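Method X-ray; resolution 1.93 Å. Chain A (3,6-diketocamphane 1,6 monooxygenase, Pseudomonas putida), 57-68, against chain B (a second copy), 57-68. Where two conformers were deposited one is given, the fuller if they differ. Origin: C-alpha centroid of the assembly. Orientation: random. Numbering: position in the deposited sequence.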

# COMPACT_ATOMS: atom_id res chain seq x y z
N PRO A 57 -2.49 6.52 -0.29
CA PRO A 57 -3.61 6.40 -1.21
C PRO A 57 -3.66 5.07 -1.96
O PRO A 57 -4.75 4.60 -2.33
CB PRO A 57 -3.42 7.59 -2.16
CG PRO A 57 -2.10 8.16 -1.85
CD PRO A 57 -1.74 7.76 -0.47
N GLU A 58 -2.50 4.51 -2.20
CA GLU A 58 -2.35 3.23 -2.86
C GLU A 58 -3.07 2.08 -2.17
O GLU A 58 -3.52 1.15 -2.87
CB GLU A 58 -0.87 2.88 -3.09
CG GLU A 58 -0.05 2.44 -1.86
CD GLU A 58 0.49 3.57 -1.02
OE1 GLU A 58 0.14 4.76 -1.21
OE2 GLU A 58 1.32 3.27 -0.15
N LEU A 59 -3.19 2.12 -0.84
CA LEU A 59 -3.97 1.09 -0.13
C LEU A 59 -5.42 1.14 -0.55
O LEU A 59 -6.02 0.10 -0.74
CB LEU A 59 -3.87 1.20 1.40
CG LEU A 59 -2.67 0.56 2.08
CD1 LEU A 59 -1.33 0.74 1.35
CD2 LEU A 59 -2.59 0.99 3.53
N LEU A 60 -5.96 2.35 -0.69
CA LEU A 60 -7.34 2.51 -1.12
C LEU A 60 -7.53 2.12 -2.58
O LEU A 60 -8.51 1.44 -2.95
CB LEU A 60 -7.81 3.96 -0.91
CG LEU A 60 -9.23 4.33 -1.37
CD1 LEU A 60 -10.23 3.30 -0.90
CD2 LEU A 60 -9.61 5.71 -0.85
N ILE A 61 -6.60 2.54 -3.42
CA ILE A 61 -6.67 2.21 -4.84
C ILE A 61 -6.68 0.69 -5.01
O ILE A 61 -7.51 0.14 -5.75
CB ILE A 61 -5.54 2.88 -5.62
CG1 ILE A 61 -5.73 4.41 -5.60
CG2 ILE A 61 -5.52 2.35 -7.06
CD1 ILE A 61 -4.55 5.18 -6.15
N ALA A 62 -5.82 0.02 -4.27
CA ALA A 62 -5.70 -1.43 -4.35
C ALA A 62 -6.95 -2.12 -3.87
O ALA A 62 -7.39 -3.08 -4.51
CB ALA A 62 -4.47 -1.91 -3.62
N ALA A 63 -7.57 -1.61 -2.79
CA ALA A 63 -8.81 -2.20 -2.27
C ALA A 63 -10.00 -1.99 -3.19
O ALA A 63 -10.91 -2.77 -3.17
CB ALA A 63 -9.11 -1.64 -0.87
N ALA A 64 -9.99 -0.93 -3.99
CA ALA A 64 -11.03 -0.69 -4.95
C ALA A 64 -10.81 -1.32 -6.36
O ALA A 64 -11.74 -1.32 -7.16
CB ALA A 64 -11.24 0.82 -5.10
N ALA A 65 -9.59 -1.75 -6.66
CA ALA A 65 -9.18 -2.18 -7.99
C ALA A 65 -10.07 -3.26 -8.59
O ALA A 65 -10.62 -3.05 -9.65
CB ALA A 65 -7.77 -2.66 -7.96
N LEU A 66 -10.25 -4.36 -7.88
CA LEU A 66 -11.05 -5.48 -8.39
C LEU A 66 -12.56 -5.34 -8.16
O LEU A 66 -13.32 -6.19 -8.56
CB LEU A 66 -10.58 -6.81 -7.79
CG LEU A 66 -9.10 -7.22 -7.87
CD1 LEU A 66 -8.95 -8.73 -7.78
CD2 LEU A 66 -8.40 -6.74 -9.11
N GLN A 67 -12.96 -4.24 -7.54
CA GLN A 67 -14.37 -3.92 -7.28
C GLN A 67 -14.90 -2.89 -8.27
O GLN A 67 -16.04 -2.45 -8.14
CB GLN A 67 -14.51 -3.33 -5.88
CG GLN A 67 -13.95 -4.17 -4.78
CD GLN A 67 -14.49 -3.76 -3.42
OE1 GLN A 67 -15.70 -3.76 -3.26
NE2 GLN A 67 -13.64 -3.44 -2.44
N THR A 68 -14.08 -2.48 -9.24
CA THR A 68 -14.45 -1.48 -10.22
C THR A 68 -14.07 -1.95 -11.65
O THR A 68 -13.16 -2.76 -11.78
CB THR A 68 -13.77 -0.13 -9.95
OG1 THR A 68 -12.36 -0.31 -9.86
CG2 THR A 68 -14.27 0.49 -8.66
N PRO B 57 3.02 -6.39 0.10
CA PRO B 57 2.01 -7.19 0.78
C PRO B 57 0.87 -6.39 1.42
O PRO B 57 -0.29 -6.87 1.45
CB PRO B 57 2.81 -7.94 1.83
CG PRO B 57 4.13 -7.35 1.87
CD PRO B 57 4.37 -6.69 0.57
N GLU B 58 1.19 -5.17 1.84
CA GLU B 58 0.20 -4.24 2.37
C GLU B 58 -0.98 -3.94 1.43
O GLU B 58 -2.09 -3.66 1.91
CB GLU B 58 0.87 -2.93 2.86
CG GLU B 58 1.35 -1.95 1.81
CD GLU B 58 2.72 -2.26 1.21
OE1 GLU B 58 3.27 -3.36 1.39
OE2 GLU B 58 3.22 -1.40 0.48
N LEU B 59 -0.74 -3.95 0.12
CA LEU B 59 -1.84 -3.75 -0.84
C LEU B 59 -2.86 -4.87 -0.73
O LEU B 59 -4.06 -4.60 -0.79
CB LEU B 59 -1.36 -3.62 -2.28
CG LEU B 59 -0.41 -2.43 -2.58
CD1 LEU B 59 -0.23 -2.19 -4.07
CD2 LEU B 59 -0.78 -1.15 -1.89
N LEU B 60 -2.39 -6.10 -0.61
CA LEU B 60 -3.27 -7.26 -0.47
C LEU B 60 -3.97 -7.24 0.88
O LEU B 60 -5.18 -7.51 0.97
CB LEU B 60 -2.51 -8.56 -0.63
CG LEU B 60 -3.25 -9.88 -0.44
CD1 LEU B 60 -4.56 -9.88 -1.21
CD2 LEU B 60 -2.38 -11.04 -0.90
N ILE B 61 -3.21 -6.95 1.92
CA ILE B 61 -3.81 -6.89 3.25
C ILE B 61 -4.97 -5.88 3.27
O ILE B 61 -6.05 -6.16 3.78
CB ILE B 61 -2.75 -6.57 4.31
CG1 ILE B 61 -1.77 -7.74 4.41
CG2 ILE B 61 -3.43 -6.33 5.66
CD1 ILE B 61 -0.54 -7.47 5.26
N ALA B 62 -4.74 -4.70 2.70
CA ALA B 62 -5.71 -3.65 2.68
C ALA B 62 -6.94 -4.05 1.88
O ALA B 62 -8.06 -3.76 2.29
CB ALA B 62 -5.12 -2.37 2.14
N ALA B 63 -6.74 -4.73 0.76
CA ALA B 63 -7.88 -5.20 -0.07
C ALA B 63 -8.68 -6.29 0.59
O ALA B 63 -9.86 -6.43 0.31
CB ALA B 63 -7.38 -5.68 -1.45
N ALA B 64 -8.05 -7.10 1.45
CA ALA B 64 -8.76 -8.14 2.19
C ALA B 64 -9.33 -7.69 3.54
O ALA B 64 -10.17 -8.41 4.11
CB ALA B 64 -7.85 -9.33 2.41
N ALA B 65 -8.93 -6.51 4.03
CA ALA B 65 -9.26 -6.03 5.38
C ALA B 65 -10.76 -6.00 5.67
O ALA B 65 -11.20 -6.63 6.59
CB ALA B 65 -8.70 -4.65 5.60
N LEU B 66 -11.52 -5.29 4.85
CA LEU B 66 -12.99 -5.15 5.07
C LEU B 66 -13.83 -6.33 4.53
O LEU B 66 -15.05 -6.32 4.65
CB LEU B 66 -13.52 -3.84 4.45
CG LEU B 66 -12.87 -2.50 4.83
CD1 LEU B 66 -13.84 -1.34 4.62
CD2 LEU B 66 -12.34 -2.44 6.24
N GLN B 67 -13.17 -7.32 3.94
CA GLN B 67 -13.81 -8.52 3.40
C GLN B 67 -13.64 -9.71 4.35
O GLN B 67 -14.02 -10.82 4.03
CB GLN B 67 -13.16 -8.88 2.06
CG GLN B 67 -13.05 -7.72 1.08
CD GLN B 67 -14.36 -7.37 0.45
OE1 GLN B 67 -14.77 -6.20 0.32
NE2 GLN B 67 -15.05 -8.40 0.06
N THR B 68 -13.01 -9.48 5.51
CA THR B 68 -12.77 -10.54 6.48
C THR B 68 -13.18 -10.03 7.85
O THR B 68 -13.17 -8.83 8.09
CB THR B 68 -11.27 -10.94 6.51
OG1 THR B 68 -10.44 -9.78 6.71
CG2 THR B 68 -10.88 -11.63 5.21
O HOH W 1 3.29 1.15 0.02
O HOH W 2 -11.32 -5.20 -1.70

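Helices pack most closely where their side chains are smallest, and the pairing of this helix with its copy across the dimer of 3,6-diketocamphane 1,6 monooxygenase illustrates the principle well. The two helices cross at -58°, with their axes approaching to 7.9 Å. At the tightest point Ala63(A) CA lies only 3.8 Å from Ala63(B) CA, so the backbones themselves are in van der Waals contact. Alanine suits this position because its methyl group can lie beside the contact instead of between the chains: the CA-to-CB bonds point sideways, and Ala63(A) CB and Ala63(B) CB are 4.4 Å apart. Each methyl also rests against backbone of the partner, Ala63(A) CB at 3.9 Å from Ala62(B) O and Ala63(B) CB at 4.0 Å from Ala62(A) O.

One step along the helix, Ala62(A) and Ala62(B) point their methyls toward the other chain, where leucine receives them. Ala62(A) CB packs against Leu59(B) CB, and Ala62(B) CB against Leu59(A) CG, each at 3.8 Å. As the crossing helices diverge toward their N-termini, the larger leucine fills the widening space. The side chains of Leu59(A) and Leu59(B) leave the helix sideways, but their ends come nearer the partner, and Leu59(A) CD1 meets Leu59(B) CD2 at 3.8 Å. The symmetry is not exact here: chi1/chi2 is m/p in chain A, for the conformer given, and m/t in chain B. These leucines contribute the largest covered areas, 65 and 70 Å² of the 391 Å² buried in total.

Beyond them, the buried Glu58(A) and Glu58(B) serve two environments. Their aliphatic portions extend the apolar surface, with Glu58(A) CG 3.7 Å from Leu59(B) CD2 and Glu58(B) CG 3.8 Å from Leu59(A) CD1. Their carboxylates share water 1, which donates hydrogen bonds to Glu58(A) OE2 at 2.9 Å and Glu58(B) OE2 at 2.6 Å. A water with two protons to give thus links two acidic groups without bringing them into direct contact.

At the other end, water 2 plays a matching part for the backbone, donating to Ala63(A) O at 2.9 Å and Ala63(B) O at 2.8 Å. No direct hydrogen bond joins the stretches; the polar links between them run through these two waters. The more accessible Gln67(A) and Gln67(B) lie at this edge. In the conformer given, Gln67(A) folds back so that NE2 donates to Ala63(A) O at 2.9 Å, while Gln67(A) NE2 and Gln67(B) OE1 remain 4.1 Å apart.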